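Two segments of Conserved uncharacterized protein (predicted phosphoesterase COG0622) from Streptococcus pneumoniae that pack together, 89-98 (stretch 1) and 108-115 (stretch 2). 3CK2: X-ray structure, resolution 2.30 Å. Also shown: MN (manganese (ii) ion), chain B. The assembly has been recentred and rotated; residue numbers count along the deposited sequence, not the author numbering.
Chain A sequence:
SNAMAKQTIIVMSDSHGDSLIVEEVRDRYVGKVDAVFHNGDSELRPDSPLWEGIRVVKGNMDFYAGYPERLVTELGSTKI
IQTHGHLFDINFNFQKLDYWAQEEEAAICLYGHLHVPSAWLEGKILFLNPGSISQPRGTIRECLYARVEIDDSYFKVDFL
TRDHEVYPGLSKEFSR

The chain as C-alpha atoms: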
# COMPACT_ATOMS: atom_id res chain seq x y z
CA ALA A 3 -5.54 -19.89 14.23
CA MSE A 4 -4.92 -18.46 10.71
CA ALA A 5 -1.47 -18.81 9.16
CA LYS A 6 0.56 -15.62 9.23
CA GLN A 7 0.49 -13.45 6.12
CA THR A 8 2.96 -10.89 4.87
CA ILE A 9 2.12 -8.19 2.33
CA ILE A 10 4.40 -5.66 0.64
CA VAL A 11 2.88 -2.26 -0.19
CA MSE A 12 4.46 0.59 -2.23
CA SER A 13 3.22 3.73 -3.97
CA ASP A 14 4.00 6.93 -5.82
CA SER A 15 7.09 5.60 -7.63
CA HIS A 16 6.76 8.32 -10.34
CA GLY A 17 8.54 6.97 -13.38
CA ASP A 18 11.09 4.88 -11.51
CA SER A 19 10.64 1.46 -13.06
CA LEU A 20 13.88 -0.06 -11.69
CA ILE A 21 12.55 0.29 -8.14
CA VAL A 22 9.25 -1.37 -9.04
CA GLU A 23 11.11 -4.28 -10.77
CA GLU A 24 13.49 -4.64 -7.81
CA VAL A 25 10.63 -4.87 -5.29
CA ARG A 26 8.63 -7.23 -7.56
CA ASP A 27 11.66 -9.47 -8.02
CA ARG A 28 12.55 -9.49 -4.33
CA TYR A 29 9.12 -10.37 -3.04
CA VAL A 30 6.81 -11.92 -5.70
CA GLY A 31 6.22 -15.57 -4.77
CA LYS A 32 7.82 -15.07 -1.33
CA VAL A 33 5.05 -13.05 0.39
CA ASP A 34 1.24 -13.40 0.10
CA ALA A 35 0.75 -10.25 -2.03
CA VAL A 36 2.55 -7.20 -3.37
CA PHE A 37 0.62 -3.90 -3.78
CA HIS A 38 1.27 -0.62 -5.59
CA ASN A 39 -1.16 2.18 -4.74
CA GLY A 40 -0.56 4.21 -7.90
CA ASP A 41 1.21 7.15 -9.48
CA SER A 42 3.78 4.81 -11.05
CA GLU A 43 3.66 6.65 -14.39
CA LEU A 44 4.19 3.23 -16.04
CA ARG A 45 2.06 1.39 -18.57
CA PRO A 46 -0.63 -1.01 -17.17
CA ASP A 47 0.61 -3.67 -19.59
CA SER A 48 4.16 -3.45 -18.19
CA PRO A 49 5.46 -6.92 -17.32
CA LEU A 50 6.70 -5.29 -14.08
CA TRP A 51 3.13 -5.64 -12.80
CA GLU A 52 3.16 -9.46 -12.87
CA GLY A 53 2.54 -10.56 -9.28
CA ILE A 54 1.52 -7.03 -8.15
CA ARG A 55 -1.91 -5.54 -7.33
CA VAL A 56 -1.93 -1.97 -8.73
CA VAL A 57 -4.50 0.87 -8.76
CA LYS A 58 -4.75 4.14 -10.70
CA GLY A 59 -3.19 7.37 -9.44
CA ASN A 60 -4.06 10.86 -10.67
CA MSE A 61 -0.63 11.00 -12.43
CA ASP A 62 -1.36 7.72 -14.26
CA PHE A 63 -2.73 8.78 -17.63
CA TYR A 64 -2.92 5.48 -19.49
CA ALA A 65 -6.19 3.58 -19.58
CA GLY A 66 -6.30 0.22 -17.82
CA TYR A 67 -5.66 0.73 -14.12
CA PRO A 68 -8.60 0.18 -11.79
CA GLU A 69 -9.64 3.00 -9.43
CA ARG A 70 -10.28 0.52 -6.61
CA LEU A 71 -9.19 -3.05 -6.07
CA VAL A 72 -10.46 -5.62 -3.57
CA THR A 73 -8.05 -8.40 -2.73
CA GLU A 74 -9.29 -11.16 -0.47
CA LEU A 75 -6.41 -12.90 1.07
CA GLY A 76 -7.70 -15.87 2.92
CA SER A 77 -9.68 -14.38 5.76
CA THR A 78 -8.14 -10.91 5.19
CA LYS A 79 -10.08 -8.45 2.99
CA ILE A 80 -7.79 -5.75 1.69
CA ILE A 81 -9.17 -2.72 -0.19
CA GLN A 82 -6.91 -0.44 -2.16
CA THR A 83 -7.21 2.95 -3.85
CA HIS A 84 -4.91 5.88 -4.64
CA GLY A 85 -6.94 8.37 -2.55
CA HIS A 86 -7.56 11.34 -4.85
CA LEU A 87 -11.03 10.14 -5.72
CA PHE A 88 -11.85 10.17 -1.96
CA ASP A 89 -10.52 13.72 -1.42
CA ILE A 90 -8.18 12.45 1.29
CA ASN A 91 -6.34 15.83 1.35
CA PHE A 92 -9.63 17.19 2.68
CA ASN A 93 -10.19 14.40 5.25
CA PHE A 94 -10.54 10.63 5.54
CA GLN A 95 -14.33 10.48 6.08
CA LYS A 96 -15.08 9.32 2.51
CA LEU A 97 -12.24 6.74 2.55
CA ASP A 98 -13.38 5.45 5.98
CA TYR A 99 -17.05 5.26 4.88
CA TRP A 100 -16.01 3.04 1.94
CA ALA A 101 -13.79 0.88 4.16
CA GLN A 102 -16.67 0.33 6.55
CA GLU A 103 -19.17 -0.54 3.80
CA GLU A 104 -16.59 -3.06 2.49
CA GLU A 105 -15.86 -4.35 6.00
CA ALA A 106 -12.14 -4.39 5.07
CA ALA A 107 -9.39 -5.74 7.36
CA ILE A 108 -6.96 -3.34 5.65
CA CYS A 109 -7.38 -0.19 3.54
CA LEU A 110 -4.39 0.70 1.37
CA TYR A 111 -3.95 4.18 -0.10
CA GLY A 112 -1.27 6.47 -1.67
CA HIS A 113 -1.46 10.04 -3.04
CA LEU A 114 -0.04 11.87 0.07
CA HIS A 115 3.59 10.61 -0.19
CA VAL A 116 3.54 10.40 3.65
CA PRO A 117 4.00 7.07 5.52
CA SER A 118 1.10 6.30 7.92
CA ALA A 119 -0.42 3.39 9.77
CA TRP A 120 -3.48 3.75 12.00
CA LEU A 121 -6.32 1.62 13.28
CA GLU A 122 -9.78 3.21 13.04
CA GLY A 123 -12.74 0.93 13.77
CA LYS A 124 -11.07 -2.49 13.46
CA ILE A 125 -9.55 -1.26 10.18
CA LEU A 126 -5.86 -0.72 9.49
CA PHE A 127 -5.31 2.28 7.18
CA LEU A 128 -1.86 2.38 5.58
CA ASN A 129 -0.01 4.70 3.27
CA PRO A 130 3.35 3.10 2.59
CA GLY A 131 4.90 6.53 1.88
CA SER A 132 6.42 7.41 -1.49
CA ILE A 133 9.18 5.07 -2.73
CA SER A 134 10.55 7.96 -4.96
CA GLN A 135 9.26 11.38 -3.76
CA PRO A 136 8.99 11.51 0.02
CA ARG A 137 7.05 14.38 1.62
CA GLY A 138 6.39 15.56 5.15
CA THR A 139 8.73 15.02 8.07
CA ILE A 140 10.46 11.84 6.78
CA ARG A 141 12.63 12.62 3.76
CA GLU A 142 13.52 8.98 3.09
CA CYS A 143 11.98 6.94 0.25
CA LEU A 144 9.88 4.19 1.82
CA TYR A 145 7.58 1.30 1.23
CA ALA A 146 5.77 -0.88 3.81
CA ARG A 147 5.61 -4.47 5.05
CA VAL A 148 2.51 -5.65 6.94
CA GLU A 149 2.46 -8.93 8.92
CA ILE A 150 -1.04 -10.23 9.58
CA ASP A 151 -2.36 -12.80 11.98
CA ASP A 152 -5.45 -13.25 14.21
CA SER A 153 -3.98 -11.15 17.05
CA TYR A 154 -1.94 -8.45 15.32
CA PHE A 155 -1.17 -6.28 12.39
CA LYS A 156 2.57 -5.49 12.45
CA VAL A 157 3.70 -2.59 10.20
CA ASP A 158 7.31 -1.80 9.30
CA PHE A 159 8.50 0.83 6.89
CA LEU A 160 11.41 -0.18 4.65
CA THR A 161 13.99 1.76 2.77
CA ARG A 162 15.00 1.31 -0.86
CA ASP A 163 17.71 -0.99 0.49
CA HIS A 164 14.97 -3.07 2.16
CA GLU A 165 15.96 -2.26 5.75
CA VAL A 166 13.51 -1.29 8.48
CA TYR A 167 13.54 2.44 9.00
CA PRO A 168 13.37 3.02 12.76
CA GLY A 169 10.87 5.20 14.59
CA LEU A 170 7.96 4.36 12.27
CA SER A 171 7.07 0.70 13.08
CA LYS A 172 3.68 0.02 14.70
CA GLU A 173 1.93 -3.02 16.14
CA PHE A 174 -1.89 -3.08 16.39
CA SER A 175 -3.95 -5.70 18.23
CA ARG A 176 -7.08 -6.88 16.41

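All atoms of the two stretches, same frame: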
# COMPACT_ATOMS: atom_id res chain seq x y z
N ASP A 89 -10.86 12.41 -1.95
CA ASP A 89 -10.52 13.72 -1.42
C ASP A 89 -9.84 13.61 -0.07
O ASP A 89 -10.19 14.32 0.88
CB ASP A 89 -11.77 14.62 -1.30
CG ASP A 89 -12.48 14.84 -2.63
OD1 ASP A 89 -11.81 15.14 -3.63
OD2 ASP A 89 -13.73 14.73 -2.67
N ILE A 90 -8.87 12.71 0.01
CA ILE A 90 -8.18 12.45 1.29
C ILE A 90 -7.33 13.63 1.79
O ILE A 90 -7.03 13.68 2.96
CB ILE A 90 -7.38 11.10 1.32
CG1 ILE A 90 -6.25 11.06 0.29
CG2 ILE A 90 -8.33 9.96 1.13
CD1 ILE A 90 -5.40 9.82 0.42
N ASN A 91 -7.01 14.59 0.92
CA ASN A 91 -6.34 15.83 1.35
C ASN A 91 -7.32 16.73 2.12
O ASN A 91 -6.92 17.60 2.88
CB ASN A 91 -5.75 16.58 0.15
CG ASN A 91 -4.34 16.10 -0.21
OD1 ASN A 91 -3.41 16.31 0.56
ND2 ASN A 91 -4.19 15.46 -1.38
N PHE A 92 -8.61 16.53 1.89
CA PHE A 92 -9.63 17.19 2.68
C PHE A 92 -9.72 16.48 4.05
O PHE A 92 -9.32 17.04 5.05
CB PHE A 92 -10.96 17.21 1.91
CG PHE A 92 -12.11 17.83 2.66
CD1 PHE A 92 -11.95 18.98 3.42
CD2 PHE A 92 -13.38 17.26 2.56
CE1 PHE A 92 -13.03 19.55 4.09
CE2 PHE A 92 -14.46 17.83 3.23
CZ PHE A 92 -14.28 18.98 4.00
N ASN A 93 -10.22 15.25 4.07
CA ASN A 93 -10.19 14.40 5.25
C ASN A 93 -10.40 12.95 4.85
O ASN A 93 -10.52 12.65 3.67
CB ASN A 93 -11.24 14.86 6.28
CG ASN A 93 -12.64 14.89 5.71
OD1 ASN A 93 -13.05 14.01 4.94
ND2 ASN A 93 -13.39 15.92 6.09
N PHE A 94 -10.46 12.05 5.82
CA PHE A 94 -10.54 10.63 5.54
C PHE A 94 -11.95 10.07 5.72
O PHE A 94 -12.12 8.86 5.72
CB PHE A 94 -9.54 9.85 6.40
CG PHE A 94 -8.09 10.12 6.06
CD1 PHE A 94 -7.49 9.48 5.01
CD2 PHE A 94 -7.33 11.00 6.82
CE1 PHE A 94 -6.18 9.71 4.69
CE2 PHE A 94 -5.99 11.23 6.52
CZ PHE A 94 -5.41 10.58 5.44
N GLN A 95 -12.96 10.93 5.85
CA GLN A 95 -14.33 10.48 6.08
C GLN A 95 -14.91 9.66 4.91
O GLN A 95 -15.60 8.67 5.13
CB GLN A 95 -15.24 11.67 6.38
CG GLN A 95 -14.92 12.34 7.71
CD GLN A 95 -15.96 13.35 8.15
OE1 GLN A 95 -16.36 14.22 7.36
NE2 GLN A 95 -16.39 13.25 9.41
N LYS A 96 -14.63 10.07 3.67
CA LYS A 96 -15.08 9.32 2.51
C LYS A 96 -14.33 7.98 2.40
O LYS A 96 -14.93 6.95 2.17
CB LYS A 96 -14.92 10.16 1.23
CG LYS A 96 -15.92 11.32 1.11
CD LYS A 96 -15.76 12.04 -0.20
CE LYS A 96 -16.38 13.45 -0.18
NZ LYS A 96 -15.35 14.58 -0.04
N LEU A 97 -13.01 8.00 2.56
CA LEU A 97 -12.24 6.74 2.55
C LEU A 97 -12.71 5.76 3.66
O LEU A 97 -12.88 4.57 3.41
CB LEU A 97 -10.76 7.03 2.71
CG LEU A 97 -9.80 5.85 2.47
CD1 LEU A 97 -9.85 5.43 0.98
CD2 LEU A 97 -8.40 6.21 2.94
N ASP A 98 -12.92 6.26 4.86
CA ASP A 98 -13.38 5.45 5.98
C ASP A 98 -14.83 4.95 5.76
O ASP A 98 -15.16 3.84 6.15
CB ASP A 98 -13.27 6.25 7.28
CG ASP A 98 -13.57 5.43 8.52
OD1 ASP A 98 -12.85 4.47 8.84
OD2 ASP A 98 -14.53 5.77 9.21
N ILE A 108 -8.03 -4.27 5.99
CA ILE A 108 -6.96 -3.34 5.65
C ILE A 108 -7.40 -2.47 4.47
O ILE A 108 -8.01 -2.95 3.52
CB ILE A 108 -5.64 -4.06 5.28
CG1 ILE A 108 -5.17 -4.98 6.43
CG2 ILE A 108 -4.53 -3.00 4.87
CD1 ILE A 108 -3.96 -5.89 6.08
N CYS A 109 -7.11 -1.18 4.57
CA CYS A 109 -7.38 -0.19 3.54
C CYS A 109 -6.06 0.48 3.13
O CYS A 109 -5.40 1.12 3.91
CB CYS A 109 -8.38 0.83 4.07
SG CYS A 109 -8.77 2.16 2.89
N LEU A 110 -5.66 0.26 1.89
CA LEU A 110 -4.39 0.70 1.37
C LEU A 110 -4.63 1.90 0.48
O LEU A 110 -5.51 1.88 -0.35
CB LEU A 110 -3.76 -0.42 0.52
CG LEU A 110 -3.37 -1.70 1.26
CD1 LEU A 110 -2.78 -2.72 0.24
CD2 LEU A 110 -2.37 -1.40 2.42
N TYR A 111 -3.84 2.95 0.69
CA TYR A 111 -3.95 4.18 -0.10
C TYR A 111 -2.52 4.79 -0.39
O TYR A 111 -1.51 4.35 0.16
CB TYR A 111 -4.96 5.17 0.57
CG TYR A 111 -4.50 5.81 1.84
CD1 TYR A 111 -4.01 7.11 1.85
CD2 TYR A 111 -4.57 5.15 3.05
CE1 TYR A 111 -3.56 7.71 3.03
CE2 TYR A 111 -4.10 5.75 4.25
CZ TYR A 111 -3.60 7.03 4.22
OH TYR A 111 -3.15 7.65 5.38
N GLY A 112 -2.47 5.74 -1.33
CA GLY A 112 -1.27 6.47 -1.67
C GLY A 112 -1.56 7.97 -1.67
O GLY A 112 -2.13 8.50 -0.71
N HIS A 113 -1.11 8.66 -2.72
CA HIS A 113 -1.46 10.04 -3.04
C HIS A 113 -0.69 11.07 -2.20
O HIS A 113 -0.14 12.02 -2.78
CB HIS A 113 -2.98 10.25 -3.04
CG HIS A 113 -3.41 11.57 -3.61
ND1 HIS A 113 -3.03 12.00 -4.86
CD2 HIS A 113 -4.20 12.54 -3.10
CE1 HIS A 113 -3.55 13.20 -5.09
NE2 HIS A 113 -4.26 13.55 -4.03
N LEU A 114 -0.65 10.88 -0.88
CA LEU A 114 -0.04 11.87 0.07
C LEU A 114 1.50 11.88 0.16
O LEU A 114 2.09 12.88 0.56
CB LEU A 114 -0.63 11.69 1.46
CG LEU A 114 -2.19 11.77 1.53
CD1 LEU A 114 -2.62 11.53 2.95
CD2 LEU A 114 -2.79 13.10 1.00
N HIS A 115 2.14 10.78 -0.26
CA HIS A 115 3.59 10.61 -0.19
C HIS A 115 4.10 10.68 1.27
O HIS A 115 5.25 11.02 1.50
CB HIS A 115 4.33 11.67 -1.03
CG HIS A 115 4.05 11.62 -2.51
ND1 HIS A 115 5.00 12.02 -3.44
CD2 HIS A 115 2.94 11.31 -3.22
CE1 HIS A 115 4.48 11.91 -4.66
NE2 HIS A 115 3.24 11.47 -4.56
MN MN B . 2.01 10.98 -6.36
O HOH W 1 -1.48 14.68 -2.57
O HOH W 2 0.32 12.02 -5.40
O HOH W 3 2.18 12.98 -7.28

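The two stretches meet mainly through apolar side chains: no direct hydrogen bond crosses between them, and 388 Å² is buried, both sides summed. Apart from one water bridge, the contact is described by its packing.

Its central bump is I90. The CA-to-CB bond points toward stretch 2, and chi1 of 62° (p) with chi2 of 175° (t) extends CD1 into a hollow bounded by Y111, G112 and L114. I90 CD1 lies 3.4 Å from Y111 CD1, 3.7 Å from G112 O and 3.9 Å from L114 CG, so this single methyl group touches ring, backbone and branched side chain at once. Further back along the same side chain, I90 CG1 meets the edge of the H113 ring, 4.2 Å from H113 CD2.

Y111 offers a broad surface rather than a bump: I90, F94 and L97 all approach from the same side of its ring plane. L97 CD2 sits over one face, 4.0 Å from Y111 CD2, while F94 presents its edge toward a Y111 face in an offset edge-to-face pair, with centroids 5.5 Å apart and planes at 65°; F94 CE1 to Y111 CE1 is 3.7 Å. F94 also reaches L114, with CZ 3.9 Å from L114 CD1. Within the strand, L97 CG packs 3.9 Å from C109 SG. L110, between C109 and Y111, points away, consistent with side-chain alternation along an extended backbone.

L114 starts sideways, but its end comes nearer, and L114 CD2 lies 3.3 Å from N91 OD1. The polar margin needs care: N91 ND2 and H113 NE2 are 3.3 Å apart but not hydrogen-bonded. Instead, water 1 bridges the stretches, accepting from N91 ND2 at 3.1 Å and donating to H113 O at 3.0 Å. Water 2 donates to H113 O at 2.7 Å and also binds manganese, which H115 NE2 coordinates at 2.2 Å.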